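Local coordinates for protein thiol transferase (PDB 4F0B) that probably catalyses glutathione-dependent thiol transfer as a Ure2p-type glutathione transferase, and binds oxidized glutathione disulfide in its pocket, at residues Ser113-Leu116 against Gln117-Phe121. Residues are numbered along the deposited sequence; the frame is centred on the assembly and turned at random.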
ATOM      1  N   SER A 113       7.947  -1.624  12.265  1.00  5.93           N
ATOM      2  CA  SER A 113       8.224  -0.839  11.064  1.00  5.46           C
ATOM      3  C   SER A 113       8.611  -1.713   9.872  1.00  5.36           C
ATOM      4  O   SER A 113       8.109  -1.523   8.779  1.00  5.38           O
ATOM      5  CB  SER A 113       9.310   0.181  11.342  1.00  6.08           C
ATOM      6  OG  SER A 113       9.598   0.892  10.127  1.00  6.25           O
ATOM      7  N   GLU A 114       9.482  -2.705  10.083  1.00  5.50           N
ATOM      8  CA  GLU A 114       9.838  -3.570   8.974  1.00  6.25           C
ATOM      9  C   GLU A 114       8.633  -4.298   8.404  1.00  4.92           C
ATOM     10  O   GLU A 114       8.513  -4.459   7.175  1.00  6.43           O
ATOM     11  CB  GLU A 114      10.917  -4.580   9.357  1.00  7.81           C
ATOM     12  CG  GLU A 114      12.270  -3.971   9.697  1.00 11.64           C
ATOM     13  CD  GLU A 114      13.330  -5.056   9.816  1.00 22.76           C
ATOM     14  OE1 GLU A 114      13.809  -5.268  10.951  1.00 29.67           O
ATOM     15  OE2 GLU A 114      13.661  -5.718   8.788  1.00 18.90           O
ATOM     16  N   GLU A 115       7.753  -4.775   9.288  0.59  5.50           N
ATOM     17  CA  GLU A 115       6.536  -5.403   8.831  0.59  5.60           C
ATOM     18  C   GLU A 115       5.696  -4.433   7.980  0.59  5.56           C
ATOM     19  O   GLU A 115       5.223  -4.821   6.906  0.59  5.67           O
ATOM     20  CB  GLU A 115       5.784  -5.924  10.055  0.59  4.81           C
ATOM     21  CG  GLU A 115       4.458  -6.555   9.731  0.59  7.61           C
ATOM     22  CD  GLU A 115       3.675  -6.744  10.973  0.59  9.71           C
ATOM     23  OE1 GLU A 115       2.910  -5.817  11.337  0.59  9.57           O
ATOM     24  OE2 GLU A 115       3.889  -7.763  11.647  0.59  9.21           O
ATOM     25  N   LEU A 116       5.509  -3.196   8.441  1.00  4.82           N
ATOM     26  CA  LEU A 116       4.805  -2.185   7.636  1.00  5.85           C
ATOM     27  C   LEU A 116       5.501  -1.947   6.299  1.00  5.47           C
ATOM     28  O   LEU A 116       4.857  -1.847   5.260  1.00  5.60           O
ATOM     29  CB  LEU A 116       4.711  -0.843   8.365  1.00  4.43           C
ATOM     30  CG  LEU A 116       3.813  -0.793   9.599  1.00  4.39           C
ATOM     31  CD1 LEU A 116       3.866   0.606  10.181  1.00  8.11           C
ATOM     32  CD2 LEU A 116       2.366  -1.155   9.215  1.00  9.92           C
ATOM     33  N   GLN A 117       6.827  -1.873   6.308  1.00  4.74           N
ATOM     34  CA  GLN A 117       7.533  -1.613   5.051  1.00  4.22           C
ATOM     35  C   GLN A 117       7.260  -2.717   4.039  1.00  4.64           C
ATOM     36  O   GLN A 117       6.989  -2.422   2.854  1.00  4.82           O
ATOM     37  CB  GLN A 117       9.037  -1.500   5.323  1.00  4.46           C
ATOM     38  CG  GLN A 117       9.410  -0.298   6.196  1.00  4.56           C
ATOM     39  CD  GLN A 117      10.870  -0.315   6.522  1.00  5.15           C
ATOM     40  OE1 GLN A 117      11.716  -0.409   5.639  1.00  6.25           O
ATOM     41  NE2 GLN A 117      11.198  -0.238   7.828  1.00  5.64           N
ATOM     42  N   TRP A 118       7.335  -3.986   4.460  1.00  4.31           N
ATOM     43  CA  TRP A 118       7.074  -5.079   3.511  1.00  5.69           C
ATOM     44  C   TRP A 118       5.609  -5.198   3.107  1.00  3.83           C
ATOM     45  O   TRP A 118       5.325  -5.515   1.950  1.00  4.69           O
ATOM     46  CB  TRP A 118       7.708  -6.401   3.994  1.00  4.45           C
ATOM     47  CG  TRP A 118       9.204  -6.341   3.873  1.00  4.36           C
ATOM     48  CD1 TRP A 118      10.084  -6.009   4.851  1.00  6.82           C
ATOM     49  CD2 TRP A 118       9.985  -6.543   2.675  1.00  4.42           C
ATOM     50  NE1 TRP A 118      11.385  -6.023   4.349  1.00  7.19           N
ATOM     51  CE2 TRP A 118      11.332  -6.327   3.012  1.00  5.71           C
ATOM     52  CE3 TRP A 118       9.671  -6.897   1.374  1.00  6.11           C
ATOM     53  CZ2 TRP A 118      12.371  -6.454   2.073  1.00  6.26           C
ATOM     54  CZ3 TRP A 118      10.698  -7.017   0.442  1.00  8.61           C
ATOM     55  CH2 TRP A 118      12.024  -6.803   0.809  1.00  7.79           C
ATOM     56  N   LEU A 119       4.690  -4.870   4.018  1.00  3.58           N
ATOM     57  CA  LEU A 119       3.282  -4.822   3.635  1.00  4.54           C
ATOM     58  C   LEU A 119       3.041  -3.727   2.606  1.00  4.18           C
ATOM     59  O   LEU A 119       2.369  -3.961   1.586  1.00  4.81           O
ATOM     60  CB  LEU A 119       2.388  -4.603   4.858  1.00  4.33           C
ATOM     61  CG  LEU A 119       2.231  -5.819   5.759  1.00  4.68           C
ATOM     62  CD1 LEU A 119       1.547  -5.382   7.059  1.00  6.48           C
ATOM     63  CD2 LEU A 119       1.355  -6.891   5.102  1.00  6.06           C
ATOM     64  N   PHE A 120       3.582  -2.535   2.857  1.00  3.36           N
ATOM     65  CA  PHE A 120       3.422  -1.437   1.898  1.00  4.08           C
ATOM     66  C   PHE A 120       4.132  -1.736   0.570  1.00  4.34           C
ATOM     67  O   PHE A 120       3.602  -1.358  -0.507  1.00  4.60           O
ATOM     68  CB  PHE A 120       3.851  -0.095   2.498  1.00  3.89           C
ATOM     69  CG  PHE A 120       2.795   0.555   3.340  1.00  3.79           C
ATOM     70  CD1 PHE A 120       1.684   1.124   2.744  1.00  3.89           C
ATOM     71  CD2 PHE A 120       2.911   0.603   4.743  1.00  5.68           C
ATOM     72  CE1 PHE A 120       0.708   1.721   3.526  1.00  3.98           C
ATOM     73  CE2 PHE A 120       1.936   1.211   5.540  1.00  4.97           C
ATOM     74  CZ  PHE A 120       0.817   1.788   4.926  1.00  4.13           C
ATOM     75  N   PHE A 121       5.280  -2.408   0.607  1.00  3.49           N
ATOM     76  CA  PHE A 121       5.934  -2.815  -0.626  1.00  4.11           C
ATOM     77  C   PHE A 121       4.992  -3.695  -1.454  1.00  3.57           C
ATOM     78  O   PHE A 121       4.880  -3.522  -2.668  1.00  4.58           O
ATOM     79  CB  PHE A 121       7.249  -3.548  -0.277  1.00  4.04           C
ATOM     80  CG  PHE A 121       7.837  -4.312  -1.444  1.00  4.27           C
ATOM     81  CD1 PHE A 121       8.527  -3.652  -2.475  1.00  5.19           C
ATOM     82  CD2 PHE A 121       7.705  -5.686  -1.509  1.00  4.69           C
ATOM     83  CE1 PHE A 121       9.078  -4.381  -3.569  1.00  5.70           C
ATOM     84  CE2 PHE A 121       8.254  -6.432  -2.589  1.00  5.93           C
ATOM     85  CZ  PHE A 121       8.928  -5.777  -3.620  1.00  5.43           C
TER
HETATM   86  O   HOH W   1      13.512  -4.953   6.005  1.00 14.50           O
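One turn apart on helix 109-139, Q117 reaches back to S113, and NE2 of Q117 donates to OG of S113 at 3.0 Å. With CG anti to the carbonyl carbon (chi1 -65°) and the chain extended beyond it, the amide is carried back toward S113; the serine oxygen meets the amide N-H from 18° outside the amide plane. Glutamine suits this place because its amide can donate to the serine with one end while OE1 accepts from the backbone N of F82 of the second subunit. The helix belongs to the all-helical C-terminal domain of the GST fold, and this face of it packs at the dimer interface, where F120 stacks on F120 of the other subunit. With an alanine here in place of Q117, OG of S113 and the F82 N-H would probably each be left without this partner. On the tight inner side, CG of E115 lies alongside CD1 of L119 at 4.1 Å, both residues against L89, while the glutamate's OE2 accepts from the backbone N of R103. On the looser side E114 is partly exposed, and a water links it to the buried W118: it donates to OE2 of E114 and accepts from NE1 of W118, lying in the indole plane, 2.9 Å from each.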